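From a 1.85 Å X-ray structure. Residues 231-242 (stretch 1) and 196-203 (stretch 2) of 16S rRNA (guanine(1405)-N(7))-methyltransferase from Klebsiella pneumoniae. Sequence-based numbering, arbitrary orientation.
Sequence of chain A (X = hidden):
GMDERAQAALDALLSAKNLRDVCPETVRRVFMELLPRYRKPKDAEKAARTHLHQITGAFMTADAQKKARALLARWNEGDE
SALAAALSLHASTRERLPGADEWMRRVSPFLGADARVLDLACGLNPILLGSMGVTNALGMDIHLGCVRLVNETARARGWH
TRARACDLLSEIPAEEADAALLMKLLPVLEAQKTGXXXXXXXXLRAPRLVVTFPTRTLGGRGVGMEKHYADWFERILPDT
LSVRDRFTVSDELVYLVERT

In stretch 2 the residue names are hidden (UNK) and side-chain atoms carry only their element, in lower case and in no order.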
# COMPACT_ATOMS: atom_id res chain seq x y z
N ASP A 231 -19.02 5.67 6.95
CA ASP A 231 -20.03 4.90 7.67
C ASP A 231 -19.41 4.21 8.87
O ASP A 231 -20.02 4.14 9.96
CB ASP A 231 -20.66 3.82 6.79
CG ASP A 231 -21.56 4.36 5.69
OD1 ASP A 231 -22.07 5.51 5.74
OD2 ASP A 231 -21.75 3.58 4.74
N TRP A 232 -18.21 3.65 8.69
CA TRP A 232 -17.58 2.92 9.77
C TRP A 232 -17.22 3.88 10.89
O TRP A 232 -17.51 3.61 12.08
CB TRP A 232 -16.30 2.23 9.26
CG TRP A 232 -15.48 1.61 10.35
CD1 TRP A 232 -15.67 0.36 10.93
CD2 TRP A 232 -14.35 2.20 11.01
NE1 TRP A 232 -14.73 0.17 11.90
CE2 TRP A 232 -13.89 1.26 11.96
CE3 TRP A 232 -13.66 3.41 10.86
CZ2 TRP A 232 -12.83 1.50 12.77
CZ3 TRP A 232 -12.54 3.64 11.67
CH2 TRP A 232 -12.15 2.70 12.62
N PHE A 233 -16.62 5.00 10.53
CA PHE A 233 -16.26 5.97 11.54
C PHE A 233 -17.50 6.44 12.31
O PHE A 233 -17.48 6.52 13.56
CB PHE A 233 -15.53 7.16 10.89
CG PHE A 233 -15.00 8.17 11.89
CD1 PHE A 233 -14.10 7.77 12.85
CD2 PHE A 233 -15.40 9.50 11.85
CE1 PHE A 233 -13.57 8.69 13.76
CE2 PHE A 233 -14.87 10.43 12.78
CZ PHE A 233 -13.95 10.00 13.71
N GLU A 234 -18.59 6.73 11.62
CA GLU A 234 -19.73 7.26 12.36
C GLU A 234 -20.28 6.20 13.29
O GLU A 234 -20.83 6.53 14.35
CB GLU A 234 -20.80 7.77 11.41
CG GLU A 234 -20.24 8.62 10.28
CD GLU A 234 -20.04 10.11 10.55
OE1 GLU A 234 -19.99 10.86 9.54
OE2 GLU A 234 -19.94 10.54 11.73
N ARG A 235 -20.06 4.93 12.97
CA ARG A 235 -20.58 3.86 13.80
C ARG A 235 -19.69 3.61 15.01
O ARG A 235 -20.19 3.34 16.10
CB ARG A 235 -20.72 2.59 12.95
CG ARG A 235 -21.06 1.38 13.76
CD ARG A 235 -21.52 0.24 12.89
NE ARG A 235 -20.49 -0.26 11.98
CZ ARG A 235 -19.51 -1.09 12.35
NH1 ARG A 235 -19.41 -1.47 13.63
NH2 ARG A 235 -18.62 -1.53 11.46
N ILE A 236 -18.38 3.74 14.87
CA ILE A 236 -17.52 3.41 16.02
C ILE A 236 -17.22 4.64 16.87
O ILE A 236 -16.68 4.50 17.98
CB ILE A 236 -16.21 2.74 15.60
CG1 ILE A 236 -15.32 3.69 14.79
CG2 ILE A 236 -16.49 1.43 14.80
CD1 ILE A 236 -14.14 4.31 15.53
N LEU A 237 -17.52 5.83 16.39
CA LEU A 237 -17.12 7.01 17.16
C LEU A 237 -17.73 6.96 18.57
O LEU A 237 -18.96 6.89 18.70
CB LEU A 237 -17.58 8.29 16.46
CG LEU A 237 -17.17 9.59 17.18
CD1 LEU A 237 -15.66 9.73 17.09
CD2 LEU A 237 -17.86 10.77 16.52
N PRO A 238 -16.94 7.04 19.64
CA PRO A 238 -17.51 7.07 21.00
C PRO A 238 -18.52 8.19 21.20
O PRO A 238 -18.37 9.29 20.66
CB PRO A 238 -16.28 7.27 21.89
CG PRO A 238 -15.13 6.74 21.09
CD PRO A 238 -15.47 7.07 19.65
N ASP A 239 -19.54 7.93 22.03
CA ASP A 239 -20.60 8.92 22.23
C ASP A 239 -20.10 10.18 22.91
O ASP A 239 -20.79 11.22 22.86
CB ASP A 239 -21.76 8.36 23.06
CG ASP A 239 -22.46 7.18 22.39
OD1 ASP A 239 -22.39 7.04 21.14
OD2 ASP A 239 -23.11 6.41 23.13
N THR A 240 -18.96 10.12 23.60
CA THR A 240 -18.38 11.29 24.23
C THR A 240 -17.78 12.26 23.22
O THR A 240 -17.37 13.35 23.62
CB THR A 240 -17.31 10.88 25.24
OG1 THR A 240 -16.38 10.00 24.61
CG2 THR A 240 -17.94 10.20 26.43
N LEU A 241 -17.71 11.89 21.94
CA LEU A 241 -17.10 12.71 20.90
C LEU A 241 -18.16 13.12 19.89
O LEU A 241 -19.17 12.44 19.72
CB LEU A 241 -15.98 11.94 20.20
CG LEU A 241 -14.86 11.49 21.15
CD1 LEU A 241 -13.75 10.77 20.36
CD2 LEU A 241 -14.33 12.71 21.81
N SER A 242 -17.93 14.26 19.25
CA SER A 242 -18.86 14.74 18.23
C SER A 242 -18.07 15.28 17.05
O SER A 242 -17.08 15.98 17.24
CB SER A 242 -19.78 15.86 18.77
OG SER A 242 -21.00 15.33 19.25
N UNK A 196 -9.84 -1.33 18.59
CA UNK A 196 -8.74 -0.52 19.09
C UNK A 196 -8.92 0.94 18.71
O UNK A 196 -8.54 1.84 19.49
n UNK A 196 -3.66 0.73 23.05
c UNK A 196 -7.40 -1.06 18.56
n UNK A 196 -4.99 0.09 21.30
c UNK A 196 -6.13 -0.58 20.69
n UNK A 196 -5.52 -0.54 23.46
c UNK A 196 -6.15 -0.37 19.17
c UNK A 196 -4.73 0.09 22.60
N UNK A 197 -9.51 1.21 17.54
CA UNK A 197 -9.79 2.60 17.17
C UNK A 197 -10.69 3.27 18.19
O UNK A 197 -10.40 4.38 18.67
c UNK A 197 -10.44 2.64 15.78
N UNK A 198 -11.81 2.63 18.53
CA UNK A 198 -12.72 3.24 19.50
C UNK A 198 -12.07 3.38 20.87
O UNK A 198 -12.36 4.33 21.62
c UNK A 198 -14.01 2.40 19.58
N UNK A 199 -11.20 2.43 21.24
CA UNK A 199 -10.58 2.51 22.56
C UNK A 199 -9.60 3.68 22.61
O UNK A 199 -9.54 4.42 23.59
c UNK A 199 -9.89 1.19 22.86
o UNK A 199 -8.48 -0.55 25.68
c UNK A 199 -9.27 1.11 24.19
c UNK A 199 -8.77 -0.30 24.48
o UNK A 199 -8.66 -1.14 23.50
N UNK A 200 -8.85 3.87 21.52
CA UNK A 200 -7.92 4.99 21.42
C UNK A 200 -8.65 6.33 21.44
O UNK A 200 -8.29 7.23 22.19
c UNK A 200 -7.08 4.84 20.16
c UNK A 200 -6.08 5.95 19.83
c UNK A 200 -5.08 6.07 20.98
c UNK A 200 -5.32 5.61 18.49
N UNK A 201 -9.68 6.48 20.58
CA UNK A 201 -10.40 7.76 20.55
C UNK A 201 -10.99 8.11 21.91
O UNK A 201 -10.96 9.28 22.33
c UNK A 201 -11.11 7.57 18.02
c UNK A 201 -10.63 8.91 17.42
c UNK A 201 -12.30 7.09 17.22
c UNK A 201 -11.52 7.67 19.49
N UNK A 202 -11.56 7.13 22.62
CA UNK A 202 -12.22 7.43 23.89
C UNK A 202 -11.25 7.80 25.01
O UNK A 202 -11.69 8.36 26.03
c UNK A 202 -13.07 6.23 24.34
N UNK A 203 -9.97 7.49 24.87
CA UNK A 203 -9.02 7.65 25.98
C UNK A 203 -8.00 8.77 25.79
O UNK A 203 -7.33 9.14 26.79
o UNK A 203 -9.12 5.28 26.61
c UNK A 203 -8.26 6.34 26.21

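Position 196 carries seven side-chain atoms: three carbons in a row, a nitrogen, then a carbon bearing two more nitrogens. That guanidinium identifies Arg196. Its side chain is out of reach of stretch 1, so it takes no part in the contact.

Position 197 has a single side-chain carbon, which makes it Ala197. The CA-to-CB bond points toward stretch 1, and CB lies 3.6 Å from Trp232 CH2, at the edge of the indole and near its plane. Ala197 CB is also 4.1 Å from Ile236 CD1.

Position 198 also ends at one carbon and is Ala198. Its CB points sideways and lies 3.8 Å from the backbone atom Ile236 O. The CA atoms of Ile236 and Ala198 are 5.9 Å apart, a close backbone approach compatible with so short a side chain.

Position 199 shows three carbons, the third carrying two oxygens. A two-carbon reach before the carboxylate gives Glu199. Its CB points away from stretch 1; the carboxylate instead meets the preceding turn, where Arg196 NH1 and Glu199 OE2, 3.2 Å apart, form a salt bridge whose hydrogen bond is weak (140° at the hydrogen).

Position 200 has four carbons forked at the second, the pattern of Leu200. Its CA-to-CB bond points sideways, and it makes no contact with stretch 1.

Position 201 repeats that four-carbon fork and is Leu201, but here CB points toward stretch 1. With chi1 m and chi2 t, CD1 reaches 3.7 Å from Ile236 CD1, 4.0 Å from Phe233 CE1 and 4.0 Å from Pro238 CD. Leu241 CD1 packs 3.9 Å from Leu201 CB.

Position 202, with one carbon, is Ala202; its CB sits 3.9 Å from Pro238 CG.

Position 203 has one carbon followed by one oxygen, hence Ser203. It does not touch stretch 1: its hydroxyl turns back on its own helix, with OG donating to Glu199 O at 3.2 Å.

The contact works by apolar packing, since no hydrogen bond crosses it. The helix axes approach to 10.6 Å at 57°, and 349 Å² is buried in total. Leu201 has the largest covered area, 83 Å²; its CD1 lies near Phe233, Ile236, Leu237 and Pro238, and Leu241 CD1 packs against its CB and backbone O. Stretch 1 leaves helical geometry at Leu237, and a type I turn from Pro238 to Leu241, closed by Leu241 N to Pro238 O at 3.0 Å, follows. Contacts thus continue beyond the helix, with Pro238 against Ala202 and Leu241 against Leu201.

Stretch 2 (196-203) RAAELLAS
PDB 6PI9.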